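Sulfhydryl oxidase Erv1p (Arabidopsis thaliana, PDB 2HJ3) uses FAD to catalyse disulfide bond formation with oxygen as electron acceptor, and is required for import and folding of small cysteine-containing proteins in the mitochondrial intermembrane space. Local coordinates at residues Val96-Cys99 with Glu100-Asp103; Trp18-Leu21 with His22-Ala26; Leu43-Ile46 with Leu47-Tyr51. All coordinates share one frame; numbering follows the deposited sequence.

Contact 1 (Val96-Cys99 with Glu100-Asp103). With FAD (flavin-adenine dinucleotide), chain K.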
loop_
_atom_site.group_PDB
_atom_site.type_symbol
_atom_site.label_atom_id
_atom_site.label_comp_id
_atom_site.label_asym_id
_atom_site.label_seq_id
_atom_site.Cartn_x
_atom_site.Cartn_y
_atom_site.Cartn_z
ATOM N N VAL A 96 15.834 13.144 10.230
ATOM C CA VAL A 96 16.125 12.563 8.919
ATOM C C VAL A 96 16.921 11.285 9.174
ATOM O O VAL A 96 17.966 11.306 9.824
ATOM C CB VAL A 96 16.933 13.550 8.037
ATOM C CG1 VAL A 96 17.539 12.833 6.835
ATOM C CG2 VAL A 96 16.012 14.671 7.560
ATOM N N PHE A 97 16.399 10.177 8.659
ATOM C CA PHE A 97 16.963 8.846 8.846
ATOM C C PHE A 97 18.160 8.566 7.947
ATOM O O PHE A 97 18.139 8.907 6.771
ATOM C CB PHE A 97 15.841 7.824 8.580
ATOM C CG PHE A 97 16.206 6.402 8.889
ATOM C CD1 PHE A 97 15.914 5.849 10.131
ATOM C CD2 PHE A 97 16.815 5.600 7.926
ATOM C CE1 PHE A 97 16.221 4.512 10.407
ATOM C CE2 PHE A 97 17.128 4.261 8.195
ATOM C CZ PHE A 97 16.830 3.720 9.431
ATOM N N PRO A 98 19.227 7.950 8.494
ATOM C CA PRO A 98 20.426 7.628 7.703
ATOM C C PRO A 98 20.116 6.412 6.840
ATOM O O PRO A 98 20.040 5.283 7.332
ATOM C CB PRO A 98 21.479 7.338 8.767
ATOM C CG PRO A 98 20.669 6.779 9.903
ATOM C CD PRO A 98 19.454 7.678 9.928
ATOM N N CYS A 99 19.946 6.649 5.545
ATOM C CA CYS A 99 19.580 5.584 4.626
ATOM C C CYS A 99 20.543 4.426 4.462
ATOM O O CYS A 99 20.324 3.561 3.617
ATOM C CB CYS A 99 19.255 6.174 3.261
ATOM S SG CYS A 99 17.901 7.383 3.322
ATOM N N GLU A 100 21.596 4.392 5.263
ATOM C CA GLU A 100 22.553 3.299 5.173
ATOM C C GLU A 100 22.115 2.237 6.153
ATOM O O GLU A 100 22.591 1.108 6.122
ATOM C CB GLU A 100 23.946 3.776 5.549
ATOM C CG GLU A 100 24.495 4.825 4.625
ATOM C CD GLU A 100 25.509 5.697 5.322
ATOM O OE1 GLU A 100 26.509 5.156 5.856
ATOM O OE2 GLU A 100 25.294 6.927 5.337
ATOM N N ARG A 101 21.194 2.625 7.022
ATOM C CA ARG A 101 20.663 1.738 8.040
ATOM C C ARG A 101 19.267 1.227 7.713
ATOM O O ARG A 101 18.690 0.511 8.532
ATOM C CB ARG A 101 20.593 2.452 9.396
ATOM C CG ARG A 101 21.924 2.850 10.037
ATOM C CD ARG A 101 21.646 3.671 11.302
ATOM N NE ARG A 101 22.850 4.039 12.046
ATOM C CZ ARG A 101 22.877 4.923 13.045
ATOM N NH1 ARG A 101 21.763 5.543 13.424
ATOM N NH2 ARG A 101 24.017 5.184 13.672
ATOM N N VAL A 102 18.704 1.580 6.553
ATOM C CA VAL A 102 17.350 1.101 6.246
ATOM C C VAL A 102 17.232 -0.395 6.426
ATOM O O VAL A 102 16.277 -0.867 7.030
ATOM C CB VAL A 102 16.871 1.427 4.803
ATOM C CG1 VAL A 102 15.998 2.664 4.820
ATOM C CG2 VAL A 102 18.045 1.591 3.873
ATOM N N ASP A 103 18.204 -1.140 5.903
ATOM C CA ASP A 103 18.183 -2.593 6.019
ATOM C C ASP A 103 18.261 -3.061 7.468
ATOM O O ASP A 103 17.871 -4.185 7.786
ATOM C CB ASP A 103 19.322 -3.219 5.209
ATOM C CG ASP A 103 19.078 -3.152 3.719
ATOM O OD1 ASP A 103 17.947 -2.826 3.312
ATOM O OD2 ASP A 103 20.008 -3.434 2.946
HETATM P PA FAD K . 6.907 8.194 9.993
HETATM O O1A FAD K . 7.493 9.279 9.156
HETATM O O2A FAD K . 5.489 7.731 9.923
HETATM O O5B FAD K . 7.603 6.861 10.411
HETATM C C5B FAD K . 7.678 5.456 10.248
HETATM C C4B FAD K . 8.740 5.127 11.274
HETATM O O4B FAD K . 9.586 4.489 10.281
HETATM C C3B FAD K . 9.693 5.936 12.199
HETATM O O3B FAD K . 9.198 6.102 13.528
HETATM C C2B FAD K . 10.984 5.267 12.018
HETATM O O2B FAD K . 11.175 4.098 12.754
HETATM C C1B FAD K . 10.923 4.948 10.519
HETATM N N9A FAD K . 11.473 5.813 9.518
HETATM C C8A FAD K . 11.647 7.216 9.431
HETATM N N7A FAD K . 12.243 7.733 8.399
HETATM C C5A FAD K . 12.532 6.614 7.628
HETATM C C6A FAD K . 13.207 6.391 6.410
HETATM N N6A FAD K . 13.766 7.449 5.789
HETATM N N1A FAD K . 13.337 5.081 5.965
HETATM C C2A FAD K . 12.913 3.977 6.628
HETATM N N3A FAD K . 12.202 4.224 7.823
HETATM C C4A FAD K . 12.073 5.566 8.282
HETATM N N1 FAD K . 2.163 14.094 6.279
HETATM C C2 FAD K . 1.966 15.461 6.209
HETATM O O2 FAD K . 1.606 16.149 7.183
HETATM N N3 FAD K . 2.247 15.937 4.939
HETATM C C4 FAD K . 2.690 15.147 3.850
HETATM O O4 FAD K . 2.762 15.825 2.772
HETATM C C4X FAD K . 2.883 13.783 3.992
HETATM N N5 FAD K . 3.206 12.867 2.931
HETATM C C5X FAD K . 3.257 11.455 3.007
HETATM C C6 FAD K . 3.491 10.671 1.856
HETATM C C7 FAD K . 3.479 9.248 1.974
HETATM C C7M FAD K . 3.671 8.448 0.677
HETATM C C8 FAD K . 3.270 8.610 3.237
HETATM C C8M FAD K . 3.299 7.128 3.594
HETATM C C9 FAD K . 3.024 9.417 4.355
HETATM C C9A FAD K . 2.949 10.833 4.322
HETATM N N10 FAD K . 2.728 11.878 5.356
HETATM C C10 FAD K . 2.585 13.242 5.279
HETATM C "C1'" FAD K . 2.764 11.425 6.706
HETATM C "C2'" FAD K . 4.057 11.401 7.455
HETATM O "O2'" FAD K . 5.166 11.188 6.522
HETATM C "C3'" FAD K . 4.049 10.638 8.744
HETATM O "O3'" FAD K . 3.879 9.264 8.443
HETATM C "C4'" FAD K . 3.431 11.054 10.069
HETATM O "O4'" FAD K . 3.681 12.470 10.294
HETATM C "C5'" FAD K . 3.937 10.394 11.287
HETATM O "O5'" FAD K . 5.325 10.564 11.591
HETATM P P FAD K . 6.075 9.565 12.531
HETATM O O1P FAD K . 6.913 10.622 13.085
HETATM O O2P FAD K . 5.248 8.669 13.373
HETATM O O3P FAD K . 7.002 8.757 11.480
#
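A type I beta turn from Pro-98 to Arg-101 leads the chain into helix 102-105 beside the adenine of FAD. Arg-101 N donates to Pro-98 O at 2.9 Å. The bond is nearly straight, with an N-H...O angle of 166°, and it closes the turn. Outside the turn, the extended Arg-101 side chain crosses the proline ring, with Arg-101 CD 3.5 Å from Pro-98 CG. The guanidinium meets the same CG obliquely.

Phe-97 works on the inner side. Its CG is anti to the backbone N (chi1 -173°), which carries the ring between the adenine and the proline. One ring face meets the adenine, with Phe-97 CG 3.9 Å from FAD C5A. Pro-98 CD covers part of the opposite face, near the rim. The ring edge is taken by backbone: Phe-97 CE2 is 3.5 Å from Val-102 N, near the ring plane.

This is the adenine end of the FAD pocket of the ERV/ALR fold, where a loop after helix 74-91 closes over the cofactor. Asn-86 of that helix accepts a hydrogen bond from Phe-97 N. Cys-99 turns its SG into a disulfide with Cys-82, which ties the turn covalently to helix 74-91.

Val-102 is buried and adds a second apolar surface to the pocket. Its CG1 is 3.8 Å from FAD N1A and 3.9 Å from Phe-97 CE2, so one methyl touches both the base and the phenyl ring. With an alanine at Phe-97, one face of the adenine would probably lose its aromatic cover, Val-102 CG1 its ring neighbour, and a gap would open between adenine and proline. Glu-100 and Arg-101 occupy the exposed outer side of the turn.

Contact 2 (Trp18-Leu21 with His22-Ala26). With FAD (flavin-adenine dinucleotide), chain K.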
loop_
_atom_site.group_PDB
_atom_site.type_symbol
_atom_site.label_atom_id
_atom_site.label_comp_id
_atom_site.label_asym_id
_atom_site.label_seq_id
_atom_site.Cartn_x
_atom_site.Cartn_y
_atom_site.Cartn_z
ATOM N N TRP A 18 4.079 3.669 5.481
ATOM C CA TRP A 18 5.538 3.571 5.473
ATOM C C TRP A 18 5.958 2.139 5.828
ATOM O O TRP A 18 6.832 1.559 5.172
ATOM C CB TRP A 18 6.168 4.585 6.446
ATOM C CG TRP A 18 6.110 6.012 5.959
ATOM C CD1 TRP A 18 5.590 7.087 6.629
ATOM C CD2 TRP A 18 6.578 6.519 4.694
ATOM N NE1 TRP A 18 5.698 8.227 5.860
ATOM C CE2 TRP A 18 6.302 7.909 4.670
ATOM C CE3 TRP A 18 7.202 5.935 3.579
ATOM C CZ2 TRP A 18 6.626 8.725 3.569
ATOM C CZ3 TRP A 18 7.527 6.753 2.478
ATOM C CH2 TRP A 18 7.233 8.131 2.487
ATOM N N THR A 19 5.321 1.560 6.843
ATOM C CA THR A 19 5.629 0.185 7.249
ATOM C C THR A 19 5.460 -0.761 6.061
ATOM O O THR A 19 6.308 -1.616 5.793
ATOM C CB THR A 19 4.697 -0.284 8.387
ATOM O OG1 THR A 19 4.956 0.496 9.561
ATOM C CG2 THR A 19 4.927 -1.758 8.704
ATOM N N PHE A 20 4.352 -0.596 5.352
ATOM C CA PHE A 20 4.061 -1.408 4.184
ATOM C C PHE A 20 5.108 -1.155 3.090
ATOM O O PHE A 20 5.705 -2.091 2.555
ATOM C CB PHE A 20 2.647 -1.072 3.685
ATOM C CG PHE A 20 2.360 -1.569 2.312
ATOM C CD1 PHE A 20 2.506 -2.914 2.003
ATOM C CD2 PHE A 20 1.979 -0.686 1.311
ATOM C CE1 PHE A 20 2.282 -3.376 0.711
ATOM C CE2 PHE A 20 1.751 -1.138 0.007
ATOM C CZ PHE A 20 1.904 -2.485 -0.292
ATOM N N LEU A 21 5.335 0.114 2.761
ATOM C CA LEU A 21 6.315 0.448 1.731
ATOM C C LEU A 21 7.744 0.005 2.067
ATOM O O LEU A 21 8.379 -0.693 1.278
ATOM C CB LEU A 21 6.270 1.951 1.433
ATOM C CG LEU A 21 4.962 2.365 0.728
ATOM C CD1 LEU A 21 4.897 3.893 0.545
ATOM C CD2 LEU A 21 4.878 1.658 -0.618
ATOM N N HIS A 22 8.258 0.389 3.230
ATOM C CA HIS A 22 9.615 -0.024 3.582
ATOM C C HIS A 22 9.731 -1.537 3.737
ATOM O O HIS A 22 10.759 -2.119 3.391
ATOM C CB HIS A 22 10.087 0.681 4.857
ATOM C CG HIS A 22 10.260 2.159 4.691
ATOM N ND1 HIS A 22 11.124 2.707 3.767
ATOM C CD2 HIS A 22 9.648 3.204 5.298
ATOM C CE1 HIS A 22 11.033 4.024 3.806
ATOM N NE2 HIS A 22 10.144 4.352 4.728
ATOM N N THR A 23 8.694 -2.188 4.253
ATOM C CA THR A 23 8.773 -3.638 4.391
ATOM C C THR A 23 8.815 -4.229 2.998
ATOM O O THR A 23 9.507 -5.205 2.743
ATOM C CB THR A 23 7.565 -4.233 5.137
ATOM O OG1 THR A 23 7.515 -3.708 6.468
ATOM C CG2 THR A 23 7.686 -5.742 5.198
ATOM N N LEU A 24 8.066 -3.620 2.093
ATOM C CA LEU A 24 8.027 -4.073 0.717
ATOM C C LEU A 24 9.394 -3.928 0.050
ATOM O O LEU A 24 9.842 -4.827 -0.665
ATOM C CB LEU A 24 6.983 -3.277 -0.053
ATOM C CG LEU A 24 6.886 -3.581 -1.543
ATOM C CD1 LEU A 24 6.685 -5.078 -1.737
ATOM C CD2 LEU A 24 5.733 -2.788 -2.156
ATOM N N ALA A 25 10.063 -2.802 0.286
ATOM C CA ALA A 25 11.380 -2.581 -0.301
ATOM C C ALA A 25 12.428 -3.489 0.340
ATOM O O ALA A 25 13.477 -3.749 -0.253
ATOM C CB ALA A 25 11.784 -1.125 -0.158
ATOM N N ALA A 26 12.148 -3.973 1.547
ATOM C CA ALA A 26 13.076 -4.867 2.234
ATOM C C ALA A 26 13.033 -6.263 1.614
ATOM O O ALA A 26 14.017 -7.006 1.681
ATOM C CB ALA A 26 12.743 -4.939 3.721
HETATM P PA FAD K . 6.907 8.194 9.993
HETATM O O1A FAD K . 7.493 9.279 9.156
HETATM O O2A FAD K . 5.489 7.731 9.923
HETATM O O5B FAD K . 7.603 6.861 10.411
HETATM C C5B FAD K . 7.678 5.456 10.248
HETATM C C4B FAD K . 8.740 5.127 11.274
HETATM O O4B FAD K . 9.586 4.489 10.281
HETATM C C3B FAD K . 9.693 5.936 12.199
HETATM O O3B FAD K . 9.198 6.102 13.528
HETATM C C2B FAD K . 10.984 5.267 12.018
HETATM O O2B FAD K . 11.175 4.098 12.754
HETATM C C1B FAD K . 10.923 4.948 10.519
HETATM N N9A FAD K . 11.473 5.813 9.518
HETATM C C8A FAD K . 11.647 7.216 9.431
HETATM N N7A FAD K . 12.243 7.733 8.399
HETATM C C5A FAD K . 12.532 6.614 7.628
HETATM C C6A FAD K . 13.207 6.391 6.410
HETATM N N6A FAD K . 13.766 7.449 5.789
HETATM N N1A FAD K . 13.337 5.081 5.965
HETATM C C2A FAD K . 12.913 3.977 6.628
HETATM N N3A FAD K . 12.202 4.224 7.823
HETATM C C4A FAD K . 12.073 5.566 8.282
HETATM N N1 FAD K . 2.163 14.094 6.279
HETATM C C2 FAD K . 1.966 15.461 6.209
HETATM O O2 FAD K . 1.606 16.149 7.183
HETATM N N3 FAD K . 2.247 15.937 4.939
HETATM C C4 FAD K . 2.690 15.147 3.850
HETATM O O4 FAD K . 2.762 15.825 2.772
HETATM C C4X FAD K . 2.883 13.783 3.992
HETATM N N5 FAD K . 3.206 12.867 2.931
HETATM C C5X FAD K . 3.257 11.455 3.007
HETATM C C6 FAD K . 3.491 10.671 1.856
HETATM C C7 FAD K . 3.479 9.248 1.974
HETATM C C7M FAD K . 3.671 8.448 0.677
HETATM C C8 FAD K . 3.270 8.610 3.237
HETATM C C8M FAD K . 3.299 7.128 3.594
HETATM C C9 FAD K . 3.024 9.417 4.355
HETATM C C9A FAD K . 2.949 10.833 4.322
HETATM N N10 FAD K . 2.728 11.878 5.356
HETATM C C10 FAD K . 2.585 13.242 5.279
HETATM C "C1'" FAD K . 2.764 11.425 6.706
HETATM C "C2'" FAD K . 4.057 11.401 7.455
HETATM O "O2'" FAD K . 5.166 11.188 6.522
HETATM C "C3'" FAD K . 4.049 10.638 8.744
HETATM O "O3'" FAD K . 3.879 9.264 8.443
HETATM C "C4'" FAD K . 3.431 11.054 10.069
HETATM O "O4'" FAD K . 3.681 12.470 10.294
HETATM C "C5'" FAD K . 3.937 10.394 11.287
HETATM O "O5'" FAD K . 5.325 10.564 11.591
HETATM P P FAD K . 6.075 9.565 12.531
HETATM O O1P FAD K . 6.913 10.622 13.085
HETATM O O2P FAD K . 5.248 8.669 13.373
HETATM O O3P FAD K . 7.002 8.757 11.480
#
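At both Trp-18 and His-22, one helical turn apart, CG is anti to the carbonyl carbon (chi1 -73° and -67°). The two rings therefore leave helix 10-27 side by side and point the same way. Their planes are inclined by only 21°, yet the rings are displaced so far that little of one lies over the other. The nearest side-chain atoms are Trp-18 CE3 and His-22 NE2, 3.5 Å apart.

Each ring serves a different end of FAD. The indole lies face-on against the dimethylbenzene end of the flavin, with methyl C8M over its centre. Trp-18 NE1 donates a hydrogen bond to the ribityl hydroxyl FAD O2' at 3.1 Å, which helps to set the rotation of the indole. The imidazole turns one face to the adenine, with FAD C2A over its centre, and His-22 CE1 is 3.3 Å from FAD N1A. Its NE2 is hydrogen-bonded to His-85 ND1 of helix 74-91.

Further along, Thr-19 O accepts from both Thr-23 N and Thr-23 OG1. These donors arrive from opposite faces of the carbonyl plane. Thr-19 OG1 is hydrogen-bonded to Arg-15 O, one turn earlier. Phe-20 and Leu-24 face the second subunit, packing on Thr-17 and Met-50 of that chain.

One helix of the four-helix bundle thus faces both the dimer partner and a bent FAD, an arrangement that belongs to the ERV/ALR cofactor site.

Contact 3 (Leu43-Ile46 with Leu47-Tyr51). With FAD (flavin-adenine dinucleotide), chain K; SO4 (sulfate ion), chain G; SO4 (sulfate ion), chain E.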
loop_
_atom_site.group_PDB
_atom_site.type_symbol
_atom_site.label_atom_id
_atom_site.label_comp_id
_atom_site.label_asym_id
_atom_site.label_seq_id
_atom_site.Cartn_x
_atom_site.Cartn_y
_atom_site.Cartn_z
ATOM N N LEU A 43 3.074 1.077 -8.724
ATOM C CA LEU A 43 2.576 1.242 -7.364
ATOM C C LEU A 43 2.823 2.666 -6.871
ATOM O O LEU A 43 1.943 3.287 -6.280
ATOM C CB LEU A 43 3.260 0.238 -6.430
ATOM C CG LEU A 43 3.030 0.432 -4.927
ATOM C CD1 LEU A 43 1.549 0.307 -4.604
ATOM C CD2 LEU A 43 3.830 -0.594 -4.149
ATOM N N MET A 44 4.018 3.192 -7.123
ATOM C CA MET A 44 4.331 4.550 -6.688
ATOM C C MET A 44 3.472 5.575 -7.426
ATOM O O MET A 44 3.010 6.549 -6.835
ATOM C CB MET A 44 5.812 4.872 -6.908
ATOM C CG MET A 44 6.783 3.921 -6.244
ATOM S SD MET A 44 6.313 3.435 -4.573
ATOM C CE MET A 44 6.566 4.872 -3.736
ATOM N N THR A 45 3.264 5.357 -8.719
ATOM C CA THR A 45 2.437 6.261 -9.520
ATOM C C THR A 45 1.020 6.253 -8.978
ATOM O O THR A 45 0.404 7.300 -8.807
ATOM C CB THR A 45 2.380 5.821 -10.987
ATOM O OG1 THR A 45 3.701 5.839 -11.541
ATOM C CG2 THR A 45 1.476 6.751 -11.790
ATOM N N ILE A 46 0.501 5.057 -8.721
ATOM C CA ILE A 46 -0.842 4.932 -8.178
ATOM C C ILE A 46 -0.929 5.693 -6.859
ATOM O O ILE A 46 -1.862 6.466 -6.651
ATOM C CB ILE A 46 -1.228 3.444 -7.986
ATOM C CG1 ILE A 46 -1.337 2.773 -9.365
ATOM C CG2 ILE A 46 -2.545 3.330 -7.220
ATOM C CD1 ILE A 46 -1.685 1.314 -9.320
ATOM N N LEU A 47 0.047 5.502 -5.979
ATOM C CA LEU A 47 0.054 6.223 -4.701
ATOM C C LEU A 47 0.084 7.736 -4.894
ATOM O O LEU A 47 -0.544 8.476 -4.137
ATOM C CB LEU A 47 1.264 5.829 -3.846
ATOM C CG LEU A 47 1.241 4.494 -3.110
ATOM C CD1 LEU A 47 2.576 4.282 -2.425
ATOM C CD2 LEU A 47 0.123 4.480 -2.089
ATOM N N SER A 48 0.817 8.202 -5.901
ATOM C CA SER A 48 0.906 9.641 -6.146
ATOM C C SER A 48 -0.464 10.252 -6.458
ATOM O O SER A 48 -0.667 11.454 -6.277
ATOM C CB SER A 48 1.887 9.937 -7.289
ATOM O OG SER A 48 1.385 9.490 -8.538
ATOM N N ARG A 49 -1.401 9.432 -6.928
ATOM C CA ARG A 49 -2.750 9.921 -7.230
ATOM C C ARG A 49 -3.758 9.537 -6.153
ATOM O O ARG A 49 -4.623 10.329 -5.793
ATOM C CB ARG A 49 -3.276 9.326 -8.533
ATOM C CG ARG A 49 -2.522 9.662 -9.783
ATOM C CD ARG A 49 -2.933 8.669 -10.841
ATOM N NE ARG A 49 -2.137 8.790 -12.047
ATOM C CZ ARG A 49 -1.890 7.784 -12.875
ATOM N NH1 ARG A 49 -2.377 6.578 -12.620
ATOM N NH2 ARG A 49 -1.153 7.989 -13.960
ATOM N N MET A 50 -3.631 8.312 -5.648
ATOM C CA MET A 50 -4.568 7.751 -4.680
ATOM C C MET A 50 -4.329 7.862 -3.171
ATOM O O MET A 50 -5.253 7.622 -2.404
ATOM C CB MET A 50 -4.786 6.272 -5.011
ATOM C CG MET A 50 -6.151 5.917 -5.584
ATOM S SD MET A 50 -6.483 6.541 -7.236
ATOM C CE MET A 50 -7.308 8.111 -6.850
ATOM N N TYR A 51 -3.123 8.194 -2.725
ATOM C CA TYR A 51 -2.891 8.281 -1.286
ATOM C C TYR A 51 -4.000 9.101 -0.618
ATOM O O TYR A 51 -4.216 10.262 -0.960
ATOM C CB TYR A 51 -1.523 8.893 -0.995
ATOM C CG TYR A 51 -1.117 8.752 0.452
ATOM C CD1 TYR A 51 -0.917 7.492 1.017
ATOM C CD2 TYR A 51 -0.964 9.870 1.264
ATOM C CE1 TYR A 51 -0.573 7.349 2.356
ATOM C CE2 TYR A 51 -0.626 9.739 2.610
ATOM C CZ TYR A 51 -0.431 8.477 3.151
ATOM O OH TYR A 51 -0.110 8.342 4.483
HETATM P PA FAD K . 6.907 8.194 9.993
HETATM O O1A FAD K . 7.493 9.279 9.156
HETATM O O2A FAD K . 5.489 7.731 9.923
HETATM O O5B FAD K . 7.603 6.861 10.411
HETATM C C5B FAD K . 7.678 5.456 10.248
HETATM C C4B FAD K . 8.740 5.127 11.274
HETATM O O4B FAD K . 9.586 4.489 10.281
HETATM C C3B FAD K . 9.693 5.936 12.199
HETATM O O3B FAD K . 9.198 6.102 13.528
HETATM C C2B FAD K . 10.984 5.267 12.018
HETATM O O2B FAD K . 11.175 4.098 12.754
HETATM C C1B FAD K . 10.923 4.948 10.519
HETATM N N9A FAD K . 11.473 5.813 9.518
HETATM C C8A FAD K . 11.647 7.216 9.431
HETATM N N7A FAD K . 12.243 7.733 8.399
HETATM C C5A FAD K . 12.532 6.614 7.628
HETATM C C6A FAD K . 13.207 6.391 6.410
HETATM N N6A FAD K . 13.766 7.449 5.789
HETATM N N1A FAD K . 13.337 5.081 5.965
HETATM C C2A FAD K . 12.913 3.977 6.628
HETATM N N3A FAD K . 12.202 4.224 7.823
HETATM C C4A FAD K . 12.073 5.566 8.282
HETATM N N1 FAD K . 2.163 14.094 6.279
HETATM C C2 FAD K . 1.966 15.461 6.209
HETATM O O2 FAD K . 1.606 16.149 7.183
HETATM N N3 FAD K . 2.247 15.937 4.939
HETATM C C4 FAD K . 2.690 15.147 3.850
HETATM O O4 FAD K . 2.762 15.825 2.772
HETATM C C4X FAD K . 2.883 13.783 3.992
HETATM N N5 FAD K . 3.206 12.867 2.931
HETATM C C5X FAD K . 3.257 11.455 3.007
HETATM C C6 FAD K . 3.491 10.671 1.856
HETATM C C7 FAD K . 3.479 9.248 1.974
HETATM C C7M FAD K . 3.671 8.448 0.677
HETATM C C8 FAD K . 3.270 8.610 3.237
HETATM C C8M FAD K . 3.299 7.128 3.594
HETATM C C9 FAD K . 3.024 9.417 4.355
HETATM C C9A FAD K . 2.949 10.833 4.322
HETATM N N10 FAD K . 2.728 11.878 5.356
HETATM C C10 FAD K . 2.585 13.242 5.279
HETATM C "C1'" FAD K . 2.764 11.425 6.706
HETATM C "C2'" FAD K . 4.057 11.401 7.455
HETATM O "O2'" FAD K . 5.166 11.188 6.522
HETATM C "C3'" FAD K . 4.049 10.638 8.744
HETATM O "O3'" FAD K . 3.879 9.264 8.443
HETATM C "C4'" FAD K . 3.431 11.054 10.069
HETATM O "O4'" FAD K . 3.681 12.470 10.294
HETATM C "C5'" FAD K . 3.937 10.394 11.287
HETATM O "O5'" FAD K . 5.325 10.564 11.591
HETATM P P FAD K . 6.075 9.565 12.531
HETATM O O1P FAD K . 6.913 10.622 13.085
HETATM O O2P FAD K . 5.248 8.669 13.373
HETATM O O3P FAD K . 7.002 8.757 11.480
HETATM S S SO4 G . 0.552 5.319 -15.871
HETATM O O1 SO4 G . -0.585 5.973 -16.564
HETATM O O2 SO4 G . 1.499 6.350 -15.399
HETATM O O3 SO4 G . 0.041 4.541 -14.716
HETATM O O4 SO4 G . 1.264 4.418 -16.804
HETATM S S SO4 E . -0.227 11.917 -13.114
HETATM O O1 SO4 E . -1.542 11.345 -13.469
HETATM O O2 SO4 E . -0.371 13.377 -12.934
HETATM O O3 SO4 E . 0.259 11.304 -11.859
HETATM O O4 SO4 E . 0.738 11.639 -14.198
#
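Ile-46 O accepts two backbone N-H groups near the end of helix 34-50. Met-50 N reaches it at 2.7 Å, almost in line with the C=O bond. Arg-49 N comes in at 3.0 Å from above the carbonyl plane, 59° out of it. Ile-46 O is thus shared by an i+3 and an i+4 donor just before Tyr-51, the first residue to leave helical geometry.

Thr-45 and Arg-49 run side by side on the outer face. The methyl Thr-45 CG2 sits over one face of the guanidinium, 3.6 Å from Arg-49 NH2 and offset toward the rim. The edge of the group is used by anions. Arg-49 NE donates to O1 of the chain E sulfate at 3.0 Å, and NH2 makes a weak bond to O1 of the chain G sulfate. NH1 forms a salt bridge with Asp-39 of the second subunit.

On the buried side, Leu-47 CD1 meets Met-44 CE at 4.2 Å. Leu-47 also packs on Phe-60 of helix 54-66 and on Phe-20 of the second subunit.

Tyr-51 has CG anti to its own N (chi1 -168°), which directs the ring to the flavin. One ring face looks toward FAD C7, which is offset toward the rim, and Tyr-51 OH is 3.3 Å from FAD C9.

The helix end therefore joins two kinds of chemistry. Arg-49 divides its charge between Asp-39 of the second subunit and two sulfates, probably from the crystallisation liquor, while the tyrosine touches both the flavin and Cys-56 of the redox-active disulfide.

Overall arrangement
Along the chain the order is contact 2 on helix 10-27, contact 3 on helix 34-50 and contact 1 in the loop leading into helix 102-105. Contacts 2 and 3 have centres about 15 Å apart and touch through leucines: Leu-24 CD2 lies 3.5 Å from Leu-43 CD2. Both also face the second subunit. Contact 1 is about 13 Å from contact 2 and about 23 Å from contact 3, centre to centre, and touches neither. FAD joins all three. Its adenine lies between Phe-97 and His-22, and its flavin between Trp-18 and Tyr-51. Helices 10-27 and 34-50 thus serve both the dimer interface and the flavin side of the pocket, while the contact 1 loop covers the adenine.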